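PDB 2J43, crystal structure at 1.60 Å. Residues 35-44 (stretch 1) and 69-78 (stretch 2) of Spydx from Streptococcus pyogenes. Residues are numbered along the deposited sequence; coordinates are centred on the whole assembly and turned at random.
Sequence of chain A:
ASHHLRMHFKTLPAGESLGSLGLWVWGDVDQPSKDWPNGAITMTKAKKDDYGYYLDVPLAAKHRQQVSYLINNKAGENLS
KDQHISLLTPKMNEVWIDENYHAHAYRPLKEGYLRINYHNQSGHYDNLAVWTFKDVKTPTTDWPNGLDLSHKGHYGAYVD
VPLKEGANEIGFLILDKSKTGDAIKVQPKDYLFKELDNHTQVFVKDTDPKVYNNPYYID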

# COMPACT_ATOMS: atom_id res chain seq x y z
N ASP A 35 -9.08 -13.02 27.73
CA ASP A 35 -8.61 -14.28 28.29
C ASP A 35 -7.31 -14.76 27.70
O ASP A 35 -7.25 -15.68 26.84
CB ASP A 35 -9.69 -15.38 28.22
CG ASP A 35 -9.40 -16.53 29.19
OD1 ASP A 35 -8.33 -16.55 29.84
OD2 ASP A 35 -10.18 -17.47 29.34
N TRP A 36 -6.21 -14.16 28.16
CA TRP A 36 -4.90 -14.48 27.62
C TRP A 36 -4.48 -15.93 27.90
O TRP A 36 -4.65 -16.36 29.04
CB TRP A 36 -3.84 -13.54 28.24
CG TRP A 36 -2.49 -13.78 27.79
CD1 TRP A 36 -1.52 -14.50 28.45
CD2 TRP A 36 -1.87 -13.25 26.64
NE1 TRP A 36 -0.36 -14.50 27.73
CE2 TRP A 36 -0.53 -13.69 26.63
CE3 TRP A 36 -2.31 -12.45 25.58
CZ2 TRP A 36 0.35 -13.38 25.61
CZ3 TRP A 36 -1.43 -12.12 24.59
CH2 TRP A 36 -0.11 -12.56 24.60
N PRO A 37 -3.88 -16.65 26.95
CA PRO A 37 -3.63 -16.28 25.55
C PRO A 37 -4.66 -16.85 24.60
O PRO A 37 -4.66 -16.54 23.42
CB PRO A 37 -2.24 -16.92 25.30
CG PRO A 37 -2.33 -18.24 26.07
CD PRO A 37 -3.17 -17.89 27.28
N ASN A 38 -5.56 -17.65 25.12
CA ASN A 38 -6.36 -18.51 24.22
C ASN A 38 -7.49 -17.75 23.53
O ASN A 38 -8.01 -18.19 22.47
CB ASN A 38 -6.88 -19.74 24.94
CG ASN A 38 -5.76 -20.67 25.36
OD1 ASN A 38 -4.68 -20.74 24.72
ND2 ASN A 38 -6.01 -21.44 26.40
N GLY A 39 -7.83 -16.56 24.02
CA GLY A 39 -8.80 -15.71 23.37
C GLY A 39 -8.39 -15.07 22.06
O GLY A 39 -9.20 -14.40 21.45
N ALA A 40 -7.15 -15.23 21.66
CA ALA A 40 -6.71 -14.68 20.36
C ALA A 40 -7.49 -15.31 19.20
O ALA A 40 -8.06 -16.43 19.38
CB ALA A 40 -5.21 -14.97 20.17
N ILE A 41 -7.51 -14.63 18.07
CA ILE A 41 -8.04 -15.19 16.82
C ILE A 41 -7.13 -16.31 16.46
O ILE A 41 -5.95 -16.12 16.36
CB ILE A 41 -8.09 -14.17 15.70
CG1 ILE A 41 -8.92 -12.92 16.10
CG2 ILE A 41 -8.64 -14.83 14.42
CD1 ILE A 41 -8.68 -11.75 15.24
N THR A 42 -7.68 -17.52 16.25
CA THR A 42 -6.79 -18.61 15.82
C THR A 42 -6.27 -18.42 14.40
O THR A 42 -7.06 -18.24 13.51
CB THR A 42 -7.45 -19.98 15.97
OG1 THR A 42 -6.62 -20.97 15.33
CG2 THR A 42 -8.80 -20.10 15.30
N MSE A 43 -4.96 -18.51 14.20
CA MSE A 43 -4.43 -18.27 12.87
C MSE A 43 -4.63 -19.46 11.91
O MSE A 43 -4.28 -19.39 10.76
CB MSE A 43 -2.98 -17.80 12.94
CG MSE A 43 -2.86 -16.62 13.85
SE MSE A 43 -1.19 -15.58 13.49
CE MSE A 43 -1.69 -15.01 11.57
N THR A 44 -5.24 -20.53 12.40
CA THR A 44 -5.85 -21.50 11.47
C THR A 44 -6.83 -20.89 10.49
O THR A 44 -6.99 -21.43 9.39
CB THR A 44 -6.54 -22.68 12.19
OG1 THR A 44 -7.59 -22.26 13.03
CG2 THR A 44 -5.59 -23.46 13.06
N TYR A 69 -2.09 -5.02 17.84
CA TYR A 69 -2.07 -6.46 17.71
C TYR A 69 -0.73 -7.05 18.14
O TYR A 69 0.33 -6.37 18.23
CB TYR A 69 -2.38 -6.93 16.25
CG TYR A 69 -1.20 -6.74 15.35
CD1 TYR A 69 -0.29 -7.77 15.12
CD2 TYR A 69 -0.97 -5.49 14.77
CE1 TYR A 69 0.84 -7.51 14.33
CE2 TYR A 69 0.16 -5.27 13.94
CZ TYR A 69 1.03 -6.28 13.75
OH TYR A 69 2.16 -6.04 12.98
N LEU A 70 -0.78 -8.34 18.36
CA LEU A 70 0.43 -9.14 18.52
C LEU A 70 0.11 -10.55 18.07
O LEU A 70 -1.05 -10.91 17.96
CB LEU A 70 0.95 -9.12 19.96
CG LEU A 70 0.02 -9.71 21.01
CD1 LEU A 70 0.25 -11.22 21.08
CD2 LEU A 70 0.20 -9.10 22.40
N ILE A 71 1.16 -11.33 17.84
CA ILE A 71 1.03 -12.76 17.52
C ILE A 71 1.53 -13.49 18.74
O ILE A 71 2.68 -13.26 19.20
CB ILE A 71 1.84 -13.18 16.24
CG1 ILE A 71 1.26 -12.47 15.02
CG2 ILE A 71 1.79 -14.71 16.02
CD1 ILE A 71 1.99 -12.72 13.75
N ASN A 72 0.72 -14.39 19.27
CA ASN A 72 1.08 -15.19 20.44
C ASN A 72 1.04 -16.65 20.08
O ASN A 72 0.78 -17.00 18.94
CB ASN A 72 0.20 -14.88 21.67
CG ASN A 72 -1.29 -15.32 21.55
OD1 ASN A 72 -1.62 -16.12 20.70
ND2 ASN A 72 -2.15 -14.91 22.51
N ASN A 73 1.40 -17.47 21.06
CA ASN A 73 1.18 -18.90 20.95
C ASN A 73 0.47 -19.43 22.16
O ASN A 73 0.16 -18.71 23.10
CB ASN A 73 2.49 -19.62 20.66
CG ASN A 73 3.48 -19.53 21.81
OD1 ASN A 73 3.11 -19.21 22.94
ND2 ASN A 73 4.75 -19.83 21.50
N LYS A 74 0.11 -20.71 22.12
CA LYS A 74 -0.75 -21.24 23.16
C LYS A 74 -0.01 -21.40 24.50
O LYS A 74 -0.65 -21.43 25.54
CB LYS A 74 -1.45 -22.52 22.67
CG LYS A 74 -0.53 -23.63 22.36
CD LYS A 74 -1.29 -24.92 21.91
CE LYS A 74 -0.30 -25.86 21.23
NZ LYS A 74 0.60 -26.57 22.17
N ALA A 75 1.33 -21.41 24.49
CA ALA A 75 2.14 -21.30 25.71
C ALA A 75 2.12 -19.91 26.33
O ALA A 75 2.64 -19.72 27.45
CB ALA A 75 3.56 -21.71 25.44
N GLY A 76 1.51 -18.93 25.65
CA GLY A 76 1.39 -17.59 26.18
C GLY A 76 2.54 -16.65 25.88
O GLY A 76 2.65 -15.59 26.52
N GLU A 77 3.40 -17.00 24.95
CA GLU A 77 4.49 -16.14 24.55
C GLU A 77 3.99 -15.02 23.63
O GLU A 77 3.14 -15.27 22.76
CB GLU A 77 5.56 -16.91 23.81
CG GLU A 77 6.29 -17.94 24.62
CD GLU A 77 7.35 -18.58 23.73
OE1 GLU A 77 7.13 -19.68 23.28
OE2 GLU A 77 8.38 -17.92 23.44
N ASN A 78 4.51 -13.81 23.81
CA ASN A 78 4.29 -12.73 22.87
C ASN A 78 5.40 -12.80 21.83
O ASN A 78 6.58 -12.35 22.07
CB ASN A 78 4.21 -11.39 23.62
CG ASN A 78 4.01 -10.19 22.71
OD1 ASN A 78 4.02 -10.30 21.48
ND2 ASN A 78 3.76 -9.01 23.33

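Trp36, Asn72 and Pro37 account for about half of the buried surface in this contact, in which the loop of stretch 1 packs on the end of a strand and the turn that follows it. The two stretches together bury 422 Å².

Trp36 is covered most, by 96 Å². Its CA-to-CB bond points sideways, but with chi1 at 179° (t) the indole end comes nearer to stretch 2. The ring meets three kinds of neighbour. At its edge, near the ring plane, Trp36 CH2 lies 3.8 Å from Leu70 CD1, an apolar contact. Also at the edge is Gly76 O, 3.3 Å from Trp36 CZ2. The same oxygen, Gly76 O, accepts a weak hydrogen bond from Trp36 NE1, at 3.4 Å and an angle of 131°. Over one face sits the amide of Asn72, with Asn72 ND2 3.6 Å from Trp36 CZ3.

Asn72 has 67 Å² covered, and its CA-to-CB bond points toward stretch 1. Asn72 ND2 donates a hydrogen bond to Pro37 O, 3.1 Å away, with an angle of 151°. This is the better formed of the two hydrogen bonds across the contact. One amide nitrogen thus binds the backbone of stretch 1 while lying against the indole. At the other terminal atom of the side chain, Asn72 OD1 is 3.8 Å from Ala40 CB.

Pro37 follows a cis peptide bond and starts a type I turn that ends at Ala40. Pro37 O also accepts a weak hydrogen bond from Ala40 N, at 3.3 Å, so the turn and the cross-contact share one acceptor. The CA-to-CB bond of Pro37 points toward stretch 2. Pro37 CB is 3.7 Å from Asn73 O, and Pro37 CG is 3.6 Å from Lys74 O and 3.8 Å from Gly76 CA. The closest CA atoms across the stretches are those of Pro37 and Gly76, 5.2 Å apart.

Gly76 closes a type I turn from Asn73, with a hydrogen bond of 2.9 Å from Gly76 N to Asn73 O. Its phi of 88° suits glycine, since a CB would be jammed against the preceding carbonyl oxygen. An ideal CB on Gly76 would also lie 3.5 Å from Trp36 NE1. The turn is braced from within by Asn73: Asn73 OD1 accepts from Glu77 N at 3.0 Å, and Asn73 ND2 donates to Glu77 OE1, also at 3.0 Å.

Apart from this cluster, selenomethionine Met43 makes an apolar contact through Met43 SE, 4.0 Å from Ile71 CG2. Both residues are buried.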